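Long-range contact in bifunctional GH43-CE protein (Bacteroides eggerthii, PDB 6MLY), which probably acts as a xylan 1,4-beta-xylosidase on arabinoxylans, coupling a family 43 glycoside hydrolase domain to a carbohydrate esterase domain: residues K513-A525 and G531-E543. Residues are numbered along the deposited sequence; the frame is centred on the assembly and turned at random.
Sequences KISDCRWEDICYA and GHKLDIYLPDMDE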
ATOM      1  N   LYS A 513      -4.152   8.947 -11.155  1.00 76.70           N
ATOM      2  CA  LYS A 513      -4.911   9.678 -10.163  1.00 76.48           C
ATOM      3  C   LYS A 513      -4.966   8.851  -8.871  1.00 76.14           C
ATOM      4  O   LYS A 513      -4.561   7.684  -8.837  1.00 74.59           O
ATOM      5  CB  LYS A 513      -6.313   9.989 -10.701  1.00 76.00           C
ATOM      6  N   ILE A 514      -5.460   9.495  -7.809  1.00 78.06           N
ATOM      7  CA  ILE A 514      -5.773   8.868  -6.515  1.00 77.55           C
ATOM      8  C   ILE A 514      -6.970   9.609  -5.904  1.00 78.98           C
ATOM      9  O   ILE A 514      -7.152  10.803  -6.139  1.00 79.62           O
ATOM     10  CB  ILE A 514      -4.535   8.867  -5.587  1.00 80.40           C
ATOM     11  CG1 ILE A 514      -4.774   8.035  -4.322  1.00 80.06           C
ATOM     12  CG2 ILE A 514      -4.088  10.287  -5.252  1.00 81.63           C
ATOM     13  CD1 ILE A 514      -3.533   7.816  -3.484  1.00 79.99           C
ATOM     14  N   SER A 515      -7.788   8.888  -5.131  1.00 78.75           N
ATOM     15  CA  SER A 515      -8.986   9.465  -4.486  1.00 79.61           C
ATOM     16  C   SER A 515      -8.580  10.437  -3.369  1.00 79.96           C
ATOM     17  O   SER A 515      -9.082  11.560  -3.306  1.00 81.10           O
ATOM     18  CB  SER A 515      -9.899   8.390  -3.956  1.00 79.67           C
ATOM     19  OG  SER A 515      -9.292   7.693  -2.878  1.00 81.17           O
ATOM     20  N   ASP A 516      -7.659   9.992  -2.507  1.00 79.95           N
ATOM     21  CA  ASP A 516      -7.298  10.707  -1.294  1.00 80.38           C
ATOM     22  C   ASP A 516      -8.588  10.907  -0.488  1.00 80.22           C
ATOM     23  O   ASP A 516      -8.970  12.031  -0.180  1.00 82.11           O
ATOM     24  CB  ASP A 516      -6.557  12.017  -1.596  1.00 81.06           C
ATOM     25  CG  ASP A 516      -5.058  11.998  -1.318  1.00 82.10           C
ATOM     26  OD1 ASP A 516      -4.607  11.141  -0.521  1.00 82.32           O
ATOM     27  OD2 ASP A 516      -4.351  12.862  -1.884  1.00 82.02           O
ATOM     28  N   CYS A 517      -9.271   9.785  -0.226  1.00 79.86           N
ATOM     29  CA  CYS A 517     -10.407   9.679   0.684  1.00 79.50           C
ATOM     30  C   CYS A 517     -10.052   8.723   1.831  1.00 78.84           C
ATOM     31  O   CYS A 517     -10.931   8.285   2.564  1.00 79.64           O
ATOM     32  CB  CYS A 517     -11.645   9.148  -0.034  1.00 79.48           C
ATOM     33  SG  CYS A 517     -12.119  10.102  -1.498  1.00 82.42           S
ATOM     34  N   ARG A 518      -8.757   8.401   1.962  1.00 78.26           N
ATOM     35  CA  ARG A 518      -8.240   7.449   2.947  1.00 77.54           C
ATOM     36  C   ARG A 518      -6.776   7.786   3.234  1.00 78.26           C
ATOM     37  O   ARG A 518      -5.945   7.764   2.329  1.00 79.12           O
ATOM     38  CB  ARG A 518      -8.343   6.001   2.445  1.00 77.11           C
ATOM     39  CG  ARG A 518      -9.250   5.100   3.272  1.00 77.50           C
ATOM     40  CD  ARG A 518      -9.435   3.706   2.679  1.00 77.88           C
ATOM     41  NE  ARG A 518      -8.539   2.643   3.221  1.00 79.21           N
ATOM     42  CZ  ARG A 518      -8.444   1.337   2.728  1.00 79.33           C
ATOM     43  NH1 ARG A 518      -9.151   1.015   1.652  1.00 79.76           N
ATOM     44  NH2 ARG A 518      -7.724   0.379   3.355  1.00 79.74           N
ATOM     45  N   TRP A 519      -6.489   8.131   4.491  1.00 76.63           N
ATOM     46  CA  TRP A 519      -5.141   8.149   5.030  1.00 77.21           C
ATOM     47  C   TRP A 519      -5.145   7.318   6.311  1.00 77.41           C
ATOM     48  O   TRP A 519      -5.848   7.662   7.252  1.00 79.31           O
ATOM     49  CB  TRP A 519      -4.667   9.575   5.331  1.00 77.87           C
ATOM     50  CG  TRP A 519      -4.756  10.543   4.195  1.00 78.86           C
ATOM     51  CD1 TRP A 519      -3.733  10.958   3.396  1.00 79.78           C
ATOM     52  CD2 TRP A 519      -5.923  11.265   3.763  1.00 79.90           C
ATOM     53  NE1 TRP A 519      -4.185  11.873   2.483  1.00 81.46           N
ATOM     54  CE2 TRP A 519      -5.523  12.085   2.685  1.00 80.60           C
ATOM     55  CE3 TRP A 519      -7.262  11.300   4.176  1.00 80.75           C
ATOM     56  CZ2 TRP A 519      -6.415  12.918   2.011  1.00 81.12           C
ATOM     57  CZ3 TRP A 519      -8.143  12.127   3.512  1.00 81.26           C
ATOM     58  CH2 TRP A 519      -7.722  12.925   2.445  1.00 81.54           C
ATOM     59  N   GLU A 520      -4.375   6.230   6.340  1.00 76.19           N
ATOM     60  CA  GLU A 520      -4.277   5.405   7.538  1.00 76.19           C
ATOM     61  C   GLU A 520      -2.887   5.577   8.161  1.00 77.60           C
ATOM     62  O   GLU A 520      -1.982   6.114   7.531  1.00 79.36           O
ATOM     63  CB  GLU A 520      -4.581   3.943   7.211  1.00 75.75           C
ATOM     64  CG  GLU A 520      -6.024   3.713   6.796  1.00 75.31           C
ATOM     65  CD  GLU A 520      -6.422   2.251   6.619  1.00 75.72           C
ATOM     66  OE1 GLU A 520      -5.920   1.403   7.391  1.00 76.02           O
ATOM     67  OE2 GLU A 520      -7.226   1.962   5.699  1.00 76.83           O
ATOM     68  N   ASP A 521      -2.755   5.119   9.411  1.00 78.04           N
ATOM     69  CA  ASP A 521      -1.524   5.187  10.200  1.00 79.91           C
ATOM     70  C   ASP A 521      -0.868   6.567  10.048  1.00 81.41           C
ATOM     71  O   ASP A 521       0.304   6.666   9.691  1.00 83.64           O
ATOM     72  CB  ASP A 521      -0.574   4.045   9.823  1.00 80.52           C
ATOM     73  CG  ASP A 521      -0.941   2.708  10.447  1.00 80.44           C
ATOM     74  OD1 ASP A 521      -1.207   2.685  11.662  1.00 80.12           O
ATOM     75  OD2 ASP A 521      -0.951   1.698   9.714  1.00 82.81           O
ATOM     76  N   ILE A 522      -1.643   7.622  10.321  1.00 81.03           N
ATOM     77  CA  ILE A 522      -1.137   8.988  10.436  1.00 82.56           C
ATOM     78  C   ILE A 522      -0.791   9.223  11.911  1.00 83.49           C
ATOM     79  O   ILE A 522      -1.560   8.845  12.789  1.00 84.84           O
ATOM     80  CB  ILE A 522      -2.172  10.013   9.922  1.00 81.97           C
ATOM     81  CG1 ILE A 522      -2.453   9.857   8.422  1.00 82.35           C
ATOM     82  CG2 ILE A 522      -1.757  11.436  10.271  1.00 83.29           C
ATOM     83  CD1 ILE A 522      -1.428  10.511   7.521  1.00 82.71           C
ATOM     84  N   CYS A 523       0.366   9.844  12.164  1.00 84.68           N
ATOM     85  CA  CYS A 523       0.822  10.182  13.517  1.00 84.52           C
ATOM     86  C   CYS A 523       0.249  11.551  13.914  1.00 84.49           C
ATOM     87  O   CYS A 523       0.479  12.543  13.226  1.00 84.13           O
ATOM     88  CB  CYS A 523       2.346  10.206  13.595  1.00 87.24           C
ATOM     89  SG  CYS A 523       3.163   9.032  12.479  1.00 88.33           S
ATOM     90  N   TYR A 524      -0.508  11.598  15.016  1.00 83.76           N
ATOM     91  CA  TYR A 524      -1.136  12.856  15.467  1.00 83.59           C
ATOM     92  C   TYR A 524      -0.255  13.546  16.518  1.00 86.14           C
ATOM     93  O   TYR A 524      -0.412  14.744  16.762  1.00 88.65           O
ATOM     94  CB  TYR A 524      -2.578  12.625  15.934  1.00 81.17           C
ATOM     95  CG  TYR A 524      -2.769  11.648  17.066  1.00 79.94           C
ATOM     96  CD1 TYR A 524      -2.513  12.012  18.377  1.00 80.13           C
ATOM     97  CD2 TYR A 524      -3.254  10.372  16.831  1.00 79.21           C
ATOM     98  CE1 TYR A 524      -2.708  11.127  19.425  1.00 80.19           C
ATOM     99  CE2 TYR A 524      -3.463   9.477  17.869  1.00 79.19           C
ATOM    100  CZ  TYR A 524      -3.189   9.854  19.171  1.00 79.75           C
ATOM    101  OH  TYR A 524      -3.390   8.970  20.193  1.00 79.90           O
ATOM    102  N   ALA A 525       0.653  12.780  17.138  1.00 88.38           N
ATOM    103  CA  ALA A 525       1.817  13.315  17.842  1.00 91.39           C
ATOM    104  C   ALA A 525       3.037  13.170  16.925  1.00 94.30           C
ATOM    105  O   ALA A 525       2.919  12.597  15.838  1.00 99.95           O
ATOM    106  CB  ALA A 525       2.013  12.585  19.146  1.00 90.77           C
ATOM    107  N   GLY A 531       0.315   3.777  19.594  1.00 84.60           N
ATOM    108  CA  GLY A 531      -0.628   4.407  20.492  1.00 83.31           C
ATOM    109  C   GLY A 531      -1.072   5.774  19.994  1.00 82.01           C
ATOM    110  O   GLY A 531      -2.180   6.213  20.327  1.00 82.15           O
ATOM    111  N   HIS A 532      -0.223   6.442  19.197  1.00 80.66           N
ATOM    112  CA  HIS A 532      -0.504   7.792  18.715  1.00 79.39           C
ATOM    113  C   HIS A 532      -0.742   7.808  17.199  1.00 79.05           C
ATOM    114  O   HIS A 532      -0.242   8.682  16.507  1.00 79.28           O
ATOM    115  CB  HIS A 532       0.616   8.747  19.142  1.00 79.78           C
ATOM    116  CG  HIS A 532       0.727   8.927  20.619  1.00 79.99           C
ATOM    117  ND1 HIS A 532       1.939   9.142  21.245  1.00 81.52           N
ATOM    118  CD2 HIS A 532      -0.205   8.919  21.596  1.00 79.27           C
ATOM    119  CE1 HIS A 532       1.744   9.270  22.543  1.00 81.03           C
ATOM    120  NE2 HIS A 532       0.442   9.131  22.783  1.00 80.09           N
ATOM    121  N   LYS A 533      -1.573   6.882  16.714  1.00 78.89           N
ATOM    122  CA  LYS A 533      -1.880   6.736  15.292  1.00 80.13           C
ATOM    123  C   LYS A 533      -3.391   6.842  15.057  1.00 80.34           C
ATOM    124  O   LYS A 533      -4.169   6.296  15.835  1.00 81.55           O
ATOM    125  CB  LYS A 533      -1.377   5.375  14.810  1.00 81.77           C
ATOM    126  CG  LYS A 533       0.118   5.298  14.564  1.00 84.10           C
ATOM    127  CD  LYS A 533       0.524   5.971  13.273  1.00 85.36           C
ATOM    128  CE  LYS A 533       2.019   5.949  13.038  1.00 87.31           C
ATOM    129  NZ  LYS A 533       2.530   4.564  12.921  1.00 88.98           N
ATOM    130  N   LEU A 534      -3.790   7.518  13.970  1.00 81.06           N
ATOM    131  CA  LEU A 534      -5.213   7.628  13.582  1.00 80.94           C
ATOM    132  C   LEU A 534      -5.370   7.406  12.072  1.00 80.95           C
ATOM    133  O   LEU A 534      -4.409   7.558  11.312  1.00 80.69           O
ATOM    134  CB  LEU A 534      -5.780   8.991  14.008  1.00 81.95           C
ATOM    135  CG  LEU A 534      -5.097  10.237  13.438  1.00 82.73           C
ATOM    136  CD1 LEU A 534      -5.452  10.458  11.971  1.00 82.26           C
ATOM    137  CD2 LEU A 534      -5.474  11.471  14.250  1.00 83.17           C
ATOM    138  N   ASP A 535      -6.597   7.044  11.670  1.00 80.85           N
ATOM    139  CA  ASP A 535      -6.973   6.801  10.276  1.00 79.97           C
ATOM    140  C   ASP A 535      -8.082   7.782   9.877  1.00 79.55           C
ATOM    141  O   ASP A 535      -9.127   7.823  10.528  1.00 79.05           O
ATOM    142  CB  ASP A 535      -7.459   5.362  10.071  1.00 80.63           C
ATOM    143  CG  ASP A 535      -6.439   4.291  10.419  1.00 80.29           C
ATOM    144  OD1 ASP A 535      -5.255   4.631  10.557  1.00 81.87           O
ATOM    145  OD2 ASP A 535      -6.839   3.118  10.550  1.00 82.18           O
ATOM    146  N   ILE A 536      -7.849   8.549   8.802  1.00 79.19           N
ATOM    147  CA  ILE A 536      -8.825   9.518   8.287  1.00 78.00           C
ATOM    148  C   ILE A 536      -9.587   8.875   7.121  1.00 77.34           C
ATOM    149  O   ILE A 536      -9.011   8.097   6.368  1.00 77.96           O
ATOM    150  CB  ILE A 536      -8.136  10.838   7.885  1.00 78.14           C
ATOM    151  CG1 ILE A 536      -7.294  11.396   9.036  1.00 78.64           C
ATOM    152  CG2 ILE A 536      -9.156  11.857   7.385  1.00 77.84           C
ATOM    153  CD1 ILE A 536      -6.603  12.698   8.719  1.00 79.66           C
ATOM    154  N   TYR A 537     -10.884   9.201   7.014  1.00 77.24           N
ATOM    155  CA  TYR A 537     -11.781   8.731   5.956  1.00 76.71           C
ATOM    156  C   TYR A 537     -12.755   9.850   5.579  1.00 78.07           C
ATOM    157  O   TYR A 537     -13.453  10.366   6.454  1.00 78.97           O
ATOM    158  CB  TYR A 537     -12.628   7.546   6.426  1.00 76.23           C
ATOM    159  CG  TYR A 537     -11.874   6.322   6.876  1.00 76.59           C
ATOM    160  CD1 TYR A 537     -11.485   6.163   8.198  1.00 76.24           C
ATOM    161  CD2 TYR A 537     -11.588   5.298   5.987  1.00 76.59           C
ATOM    162  CE1 TYR A 537     -10.814   5.025   8.623  1.00 77.97           C
ATOM    163  CE2 TYR A 537     -10.910   4.158   6.392  1.00 78.28           C
ATOM    164  CZ  TYR A 537     -10.525   4.020   7.714  1.00 79.03           C
ATOM    165  OH  TYR A 537      -9.856   2.896   8.108  1.00 82.68           O
ATOM    166  N   LEU A 538     -12.819  10.200   4.288  1.00 78.57           N
ATOM    167  CA  LEU A 538     -13.807  11.171   3.789  1.00 79.57           C
ATOM    168  C   LEU A 538     -14.877  10.450   2.972  1.00 82.03           C
ATOM    169  O   LEU A 538     -14.619   9.390   2.405  1.00 82.84           O
ATOM    170  CB  LEU A 538     -13.120  12.238   2.929  1.00 78.74           C
ATOM    171  CG  LEU A 538     -11.832  12.831   3.494  1.00 78.77           C
ATOM    172  CD1 LEU A 538     -11.337  13.975   2.618  1.00 79.92           C
ATOM    173  CD2 LEU A 538     -12.012  13.296   4.929  1.00 78.02           C
ATOM    174  N   PRO A 539     -16.105  11.009   2.879  1.00 84.28           N
ATOM    175  CA  PRO A 539     -17.089  10.551   1.898  1.00 85.73           C
ATOM    176  C   PRO A 539     -16.569  10.855   0.489  1.00 88.08           C
ATOM    177  O   PRO A 539     -15.933  11.889   0.291  1.00 90.99           O
ATOM    178  CB  PRO A 539     -18.355  11.371   2.183  1.00 87.82           C
ATOM    179  CG  PRO A 539     -18.122  11.988   3.553  1.00 87.59           C
ATOM    180  CD  PRO A 539     -16.620  12.109   3.706  1.00 85.67           C
ATOM    181  N   ASP A 540     -16.858   9.962  -0.464  1.00 89.60           N
ATOM    182  CA  ASP A 540     -16.334  10.068  -1.823  1.00 90.21           C
ATOM    183  C   ASP A 540     -17.164  11.073  -2.640  1.00 92.14           C
ATOM    184  O   ASP A 540     -16.778  11.413  -3.754  1.00 94.26           O
ATOM    185  CB  ASP A 540     -16.263   8.696  -2.498  1.00 91.10           C
ATOM    186  CG  ASP A 540     -15.042   8.516  -3.389  1.00 92.59           C
ATOM    187  OD1 ASP A 540     -14.665   9.486  -4.080  1.00 94.22           O
ATOM    188  OD2 ASP A 540     -14.464   7.410  -3.374  1.00 95.53           O
ATOM    189  N   MET A 541     -18.297  11.539  -2.092  1.00 90.46           N
ATOM    190  CA  MET A 541     -19.081  12.639  -2.678  1.00 89.10           C
ATOM    191  C   MET A 541     -18.273  13.942  -2.573  1.00 89.30           C
ATOM    192  O   MET A 541     -18.115  14.473  -1.477  1.00 91.23           O
ATOM    193  CB  MET A 541     -20.423  12.804  -1.953  1.00 88.24           C
ATOM    194  N   ASP A 542     -17.785  14.444  -3.721  1.00 87.44           N
ATOM    195  CA  ASP A 542     -16.819  15.568  -3.817  1.00 85.78           C
ATOM    196  C   ASP A 542     -17.430  16.860  -3.255  1.00 85.02           C
ATOM    197  O   ASP A 542     -18.334  17.439  -3.860  1.00 87.20           O
ATOM    198  CB  ASP A 542     -16.367  15.786  -5.265  1.00 84.98           C
ATOM    199  N   GLU A 543     -16.909  17.307  -2.103  1.00 83.19           N
ATOM    200  CA  GLU A 543     -17.374  18.511  -1.393  1.00 82.59           C
ATOM    201  C   GLU A 543     -16.184  19.161  -0.685  1.00 81.19           C
ATOM    202  O   GLU A 543     -15.335  18.464  -0.134  1.00 80.65           O
ATOM    203  CB  GLU A 543     -18.483  18.151  -0.400  1.00 81.82           C
TER
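Tyr524 lays its ring along the backbone of His532. With CG held between its own backbone N and carbonyl carbon (chi1 59°), the ring has His532 O on one face, and His532 CB makes a CH-pi contact 4.2 Å from the ring centroid. Tyrosine suits this buried place: Leu534 CD2 packs 3.5 Å from Tyr524 CB, while the hydroxyl beyond hydrogen-bonds Asn585 O. Lys533 bends at chi2 (-76°), bringing its methylene CD 3.6 Å from Asp521 C; its aliphatic stem lies against the chain at Asp521 to Cys523. Its amine stays beyond salt-bridge distance of Asp521. The two strands form an antiparallel hairpin leading into the esterase's alpha/beta-hydrolase sheet, where 533-537 also pairs with 579-584. A beta bulge shifts the register between Trp519 and Ile522, and there Asp535 OD1 accepts Asp521 N at 2.8 Å; Lys563 salt-bridges this oxygen and Asp521 OD1, joining both carboxylates. Beyond it, Arg518 NE and NH2 both grip Glu520 OE2, each at 2.9 Å, near the guanidinium plane. An alanine in place of Glu520 would probably leave these two nitrogens without their carboxylate mate and the guanidinium less firmly fixed, though NH1 still bonds Phe459 O. On the face away from Arg518 and Tyr537, the large indole of Trp519 packs its CE3 3.8 Å from Ile536 CG2, with Leu538, beyond the strand end, at its edge.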